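Local structure of fibronectin type III domain-containing protein 5 (Homo sapiens, 4LSD) at the interface of chains A and B. The protein acts as a myokine, the secreted fibronectin type III domain of FNDC5, and probably mediates effects of muscular exercise such as browning of white fat. Sequence-based numbering; all coordinates share one arbitrary frame. Chains: chain A/B, Fibronectin type III domain-containing protein 5.

The interface of chains A and B. Residues chain A 48-49, 62; chain B 47-49, 59-60.
Two fibronectin type III domains meet here edge to edge, strand 46-52 of each chain running antiparallel to its twin so that one beta-sheet continues across the dimer. A:Ile49 and B:Ile49 form the antiparallel bridge pair close to the two-fold axis. Backbone meets backbone here without a hydrogen bond between the residues described: the carbonyl O of A:Phe48 faces CA of B:Ile49 at 3.4 Å, and the carbonyl O of B:Phe48 faces CA of A:Ile49 at 3.6 Å. Both phenylalanine side chains leave by one face of the joined sheet, the isoleucines and B:Arg47 by the other. B:Arg47, which dimerization requires, starts with CG anti to its backbone N (chi1 180°) and stays extended to NE. It runs alongside A:Ile49, whose CG2 lies 4.1 Å from NH2, and CD1 of B:Ile49 in its own chain sits over one guanidinium face, 3.7 Å above the plane and towards its rim. A:Trp62 comes from the opposite direction, so the two long side chains meet tip to tip: CZ3 on the benzo end of the indole is 3.7 Å from NH2 of B:Arg47. Ring and guanidinium are tilted 53° apart, an oblique approach rather than a parallel stack. The indole reaches this point with CG in the crowded position between backbone N and carbonyl carbon (chi1 66°). Its pyrrole end lies by B:Ala60, with CD1 4.1 Å from the methyl CB and NE1 3.7 Å from the carbonyl O, a contact too long for a hydrogen bond. An alanine in place of A:Trp62 removes the indole that meets the tip of B:Arg47 and lies by B:Ala60, which would probably loosen this flank of the dimer. In the fold, A:Trp62 follows strand 58-61 and reaches across to B:Ala60 on the partner's copy of that strand, which belongs to the domain's other sheet, so the contact lies to one side of the paired 46-52 strands; symmetry repeats the arrangement with the chains exchanged.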
ATOM      1  N   PHE A  48      -2.386  -1.145   4.921  1.00 40.83           N
ATOM      2  CA  PHE A  48      -1.387  -0.141   5.271  1.00 38.72           C
ATOM      3  C   PHE A  48      -0.453   0.173   4.101  1.00 40.61           C
ATOM      4  O   PHE A  48       0.126  -0.737   3.513  1.00 36.36           O
ATOM      5  CB  PHE A  48      -0.528  -0.620   6.444  1.00 36.30           C
ATOM      6  CG  PHE A  48      -1.314  -1.028   7.646  1.00 44.12           C
ATOM      7  CD1 PHE A  48      -1.733  -2.350   7.811  1.00 39.51           C
ATOM      8  CD2 PHE A  48      -1.652  -0.086   8.613  1.00 39.53           C
ATOM      9  CE1 PHE A  48      -2.480  -2.724   8.927  1.00 40.43           C
ATOM     10  CE2 PHE A  48      -2.396  -0.447   9.729  1.00 40.45           C
ATOM     11  CZ  PHE A  48      -2.814  -1.767   9.890  1.00 44.67           C
ATOM     12  N   ILE A  49      -0.296   1.455   3.773  1.00 41.15           N
ATOM     13  CA  ILE A  49       0.602   1.853   2.700  1.00 35.42           C
ATOM     14  C   ILE A  49       1.615   2.825   3.255  1.00 34.62           C
ATOM     15  O   ILE A  49       1.263   3.739   3.984  1.00 36.96           O
ATOM     16  CB  ILE A  49      -0.118   2.558   1.560  1.00 37.36           C
ATOM     17  CG1 ILE A  49      -1.202   1.655   0.978  1.00 38.27           C
ATOM     18  CG2 ILE A  49       0.891   2.917   0.476  1.00 35.97           C
ATOM     19  CD1 ILE A  49      -2.088   2.352  -0.021  1.00 41.92           C
ATOM     20  N   TRP A  62      -6.777   1.486  -4.113  1.00 41.71           N
ATOM     21  CA  TRP A  62      -7.421   0.673  -5.124  1.00 43.21           C
ATOM     22  C   TRP A  62      -8.203  -0.496  -4.541  1.00 46.10           C
ATOM     23  O   TRP A  62      -8.104  -0.798  -3.355  1.00 41.10           O
ATOM     24  CB  TRP A  62      -6.350   0.123  -6.047  1.00 48.86           C
ATOM     25  CG  TRP A  62      -5.428  -0.834  -5.326  1.00 53.61           C
ATOM     26  CD1 TRP A  62      -5.458  -2.200  -5.384  1.00 53.04           C
ATOM     27  CD2 TRP A  62      -4.387  -0.498  -4.385  1.00 56.44           C
ATOM     28  NE1 TRP A  62      -4.505  -2.737  -4.542  1.00 54.22           N
ATOM     29  CE2 TRP A  62      -3.837  -1.720  -3.920  1.00 52.64           C
ATOM     30  CE3 TRP A  62      -3.870   0.711  -3.894  1.00 49.51           C
ATOM     31  CZ2 TRP A  62      -2.796  -1.763  -2.981  1.00 49.66           C
ATOM     32  CZ3 TRP A  62      -2.835   0.666  -2.963  1.00 47.11           C
ATOM     33  CH2 TRP A  62      -2.310  -0.565  -2.518  1.00 52.18           C
TER
ATOM     34  N   ARG B  47       8.481   1.843  -1.483  1.00 33.82           N
ATOM     35  CA  ARG B  47       7.079   1.654  -1.157  1.00 33.78           C
ATOM     36  C   ARG B  47       6.852   0.339  -0.416  1.00 37.62           C
ATOM     37  O   ARG B  47       7.411  -0.689  -0.783  1.00 36.22           O
ATOM     38  CB  ARG B  47       6.264   1.668  -2.439  1.00 30.24           C
ATOM     39  CG  ARG B  47       4.796   1.481  -2.231  1.00 33.61           C
ATOM     40  CD  ARG B  47       4.021   1.665  -3.519  1.00 32.20           C
ATOM     41  NE  ARG B  47       2.685   2.170  -3.225  1.00 48.05           N
ATOM     42  CZ  ARG B  47       1.589   1.763  -3.846  1.00 51.53           C
ATOM     43  NH1 ARG B  47       1.683   0.841  -4.792  1.00 60.93           N
ATOM     44  NH2 ARG B  47       0.405   2.265  -3.520  1.00 49.98           N
ATOM     45  N   PHE B  48       6.030   0.375   0.623  1.00 37.12           N
ATOM     46  CA  PHE B  48       5.746  -0.820   1.395  1.00 35.51           C
ATOM     47  C   PHE B  48       4.246  -0.945   1.633  1.00 36.98           C
ATOM     48  O   PHE B  48       3.609  -0.029   2.152  1.00 40.91           O
ATOM     49  CB  PHE B  48       6.487  -0.762   2.722  1.00 32.52           C
ATOM     50  CG  PHE B  48       6.460  -2.057   3.487  1.00 51.20           C
ATOM     51  CD1 PHE B  48       6.133  -2.072   4.845  1.00 53.59           C
ATOM     52  CD2 PHE B  48       6.758  -3.268   2.853  1.00 55.52           C
ATOM     53  CE1 PHE B  48       6.103  -3.268   5.567  1.00 47.53           C
ATOM     54  CE2 PHE B  48       6.732  -4.472   3.560  1.00 53.44           C
ATOM     55  CZ  PHE B  48       6.401  -4.473   4.921  1.00 53.96           C
ATOM     56  N   ILE B  49       3.687  -2.092   1.259  1.00 36.00           N
ATOM     57  CA  ILE B  49       2.255  -2.342   1.401  1.00 34.31           C
ATOM     58  C   ILE B  49       1.945  -3.567   2.262  1.00 36.57           C
ATOM     59  O   ILE B  49       2.666  -4.557   2.227  1.00 36.08           O
ATOM     60  CB  ILE B  49       1.611  -2.631   0.036  1.00 36.69           C
ATOM     61  CG1 ILE B  49       1.910  -1.515  -0.947  1.00 37.74           C
ATOM     62  CG2 ILE B  49       0.113  -2.839   0.200  1.00 34.88           C
ATOM     63  CD1 ILE B  49       1.681  -1.942  -2.382  1.00 43.93           C
ATOM     64  N   CYS B  59      -1.820  -9.080  -5.151  1.00 40.58           N
ATOM     65  CA  CYS B  59      -1.899  -7.671  -4.848  1.00 40.53           C
ATOM     66  C   CYS B  59      -1.592  -6.912  -6.118  1.00 43.23           C
ATOM     67  O   CYS B  59      -0.581  -7.156  -6.773  1.00 41.89           O
ATOM     68  CB  CYS B  59      -0.890  -7.302  -3.760  1.00 41.32           C
ATOM     69  SG  CYS B  59      -0.917  -5.562  -3.267  1.00 53.89           S
ATOM     70  N   ALA B  60      -2.482  -5.998  -6.473  1.00 44.19           N
ATOM     71  CA  ALA B  60      -2.287  -5.207  -7.669  1.00 45.11           C
ATOM     72  C   ALA B  60      -1.343  -4.064  -7.325  1.00 41.38           C
ATOM     73  O   ALA B  60      -1.324  -3.580  -6.192  1.00 35.79           O
ATOM     74  CB  ALA B  60      -3.617  -4.665  -8.162  1.00 42.62           C
TER